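Local coordinates for protein DNA polymerase III, beta chain (Streptococcus pneumoniae, PDB 2AWA) that probably encircles DNA as a ring-shaped head-to-tail homodimer, tethering DNA polymerases and other proteins to it and so conferring processivity, at residues Lys152-Lys155 with Lys156-Glu160. Sequence-based numbering, arbitrary orientation.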
loop_
_atom_site.group_PDB
_atom_site.type_symbol
_atom_site.label_atom_id
_atom_site.label_comp_id
_atom_site.label_asym_id
_atom_site.label_seq_id
_atom_site.Cartn_x
_atom_site.Cartn_y
_atom_site.Cartn_z
ATOM N N LYS B 152 4.086 -25.972 9.365
ATOM C CA LYS B 152 2.719 -25.603 9.009
ATOM C C LYS B 152 1.793 -25.703 10.245
ATOM O O LYS B 152 0.825 -24.934 10.369
ATOM C CB LYS B 152 2.212 -26.378 7.780
ATOM C CG LYS B 152 1.076 -27.371 7.982
ATOM C CD LYS B 152 0.684 -28.024 6.622
ATOM C CE LYS B 152 -0.143 -29.297 6.806
ATOM N NZ LYS B 152 -0.344 -30.066 5.538
ATOM N N LEU B 153 2.130 -26.607 11.165
ATOM C CA LEU B 153 1.422 -26.749 12.441
ATOM C C LEU B 153 1.632 -25.534 13.360
ATOM O O LEU B 153 0.693 -25.027 13.968
ATOM C CB LEU B 153 1.881 -28.048 13.122
ATOM C CG LEU B 153 1.486 -28.449 14.550
ATOM C CD1 LEU B 153 1.736 -29.920 14.755
ATOM C CD2 LEU B 153 2.285 -27.670 15.582
ATOM N N LEU B 154 2.880 -25.100 13.486
ATOM C CA LEU B 154 3.216 -23.897 14.246
ATOM C C LEU B 154 2.537 -22.661 13.675
ATOM O O LEU B 154 1.897 -21.911 14.418
ATOM C CB LEU B 154 4.717 -23.647 14.230
ATOM C CG LEU B 154 5.484 -23.715 15.533
ATOM C CD1 LEU B 154 6.275 -24.988 15.597
ATOM C CD2 LEU B 154 6.433 -22.529 15.604
ATOM N N LYS B 155 2.703 -22.430 12.374
ATOM C CA LYS B 155 2.024 -21.311 11.690
ATOM C C LYS B 155 0.517 -21.352 11.923
ATOM O O LYS B 155 -0.121 -20.297 12.055
ATOM C CB LYS B 155 2.285 -21.321 10.176
ATOM C CG LYS B 155 3.747 -21.058 9.767
ATOM C CD LYS B 155 3.863 -20.859 8.271
ATOM C CE LYS B 155 5.266 -20.519 7.819
ATOM N NZ LYS B 155 5.218 -19.699 6.571
ATOM N N LYS B 156 -0.047 -22.564 11.982
ATOM C CA LYS B 156 -1.467 -22.738 12.238
ATOM C C LYS B 156 -1.815 -22.363 13.689
ATOM O O LYS B 156 -2.783 -21.656 13.933
ATOM C CB LYS B 156 -1.921 -24.158 11.906
ATOM C CG LYS B 156 -3.426 -24.294 11.960
ATOM C CD LYS B 156 -3.976 -25.566 11.308
ATOM C CE LYS B 156 -5.389 -25.862 11.873
ATOM N NZ LYS B 156 -6.317 -26.565 10.942
ATOM N N ILE B 157 -1.022 -22.818 14.647
ATOM C CA ILE B 157 -1.189 -22.376 16.028
ATOM C C ILE B 157 -1.077 -20.855 16.161
ATOM O O ILE B 157 -1.848 -20.227 16.858
ATOM C CB ILE B 157 -0.140 -23.029 16.925
ATOM C CG1 ILE B 157 -0.608 -24.414 17.332
ATOM C CG2 ILE B 157 0.117 -22.196 18.183
ATOM C CD1 ILE B 157 0.486 -25.234 18.009
ATOM N N ILE B 158 -0.092 -20.279 15.491
ATOM C CA ILE B 158 0.129 -18.859 15.557
ATOM C C ILE B 158 -1.077 -18.121 15.029
ATOM O O ILE B 158 -1.572 -17.242 15.700
ATOM C CB ILE B 158 1.419 -18.444 14.844
ATOM C CG1 ILE B 158 2.625 -18.995 15.606
ATOM C CG2 ILE B 158 1.535 -16.948 14.800
ATOM C CD1 ILE B 158 3.928 -19.028 14.815
ATOM N N ASN B 159 -1.596 -18.492 13.866
ATOM C CA ASN B 159 -2.770 -17.786 13.320
ATOM C C ASN B 159 -4.039 -17.988 14.139
ATOM O O ASN B 159 -4.931 -17.114 14.154
ATOM C CB ASN B 159 -3.034 -18.185 11.870
ATOM C CG ASN B 159 -2.182 -17.432 10.920
ATOM O OD1 ASN B 159 -2.012 -16.213 11.056
ATOM N ND2 ASN B 159 -1.603 -18.143 9.951
ATOM N N GLU B 160 -4.126 -19.138 14.807
ATOM C CA GLU B 160 -5.253 -19.385 15.686
ATOM C C GLU B 160 -5.189 -18.708 17.079
ATOM O O GLU B 160 -6.211 -18.587 17.720
ATOM C CB GLU B 160 -5.484 -20.868 15.813
ATOM C CG GLU B 160 -6.118 -21.443 14.552
ATOM C CD GLU B 160 -6.136 -22.973 14.524
ATOM O OE1 GLU B 160 -5.403 -23.606 15.341
ATOM O OE2 GLU B 160 -6.893 -23.517 13.675
#
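Lys152 O accepts the amide of Lys156 at 3.0 Å from Lys156 N, the first of four successive i to i+4 bonds that make this a continuous stretch of alpha-helix. It is also the most bent, with an N-H...O angle of 139°. Lys152 suits its exposed place, its long chain carrying the charge off the backbone; the aliphatic part of Lys156 lies by Lys200 and Asn354, and its NZ makes a long, weak ion pair with Glu378. One residue on, Leu153 O receives Ile157 N along a straighter bond (165°), and here side chains meet as well. Leu153 holds CG anti to its backbone N (chi1 172°), which brings CD2 to 3.9 Å from Ile157 CD1; the two branches run side by side in the same direction as one apolar ridge. Leu154 O takes Ile158 N at 2.8 Å. Leu154 CD2 lies 4.4 Å from Ile158 CD1, and both side chains are buried, branched hydrocarbons that need no polar partners there. Lys155 O closes the series with Asn159 N at 3.0 Å; Asn159 is polar at an exposed position, touching Arg221. The Lys155 side chain, extended beyond CG, leaves the helix, and NZ forms a salt bridge with Asp229 and a hydrogen bond to the carbonyl of Ser224. Helix 151-161 of the central domain is amphipathic, with one broad apolar face: Leu153 and Ile157 pack on Leu202 of strand 196-203, Ile157 reaching Leu187 and Thr189 of strand 186-192 too, while Leu154 and Ile158 rest on Phe223 of helix 217-226.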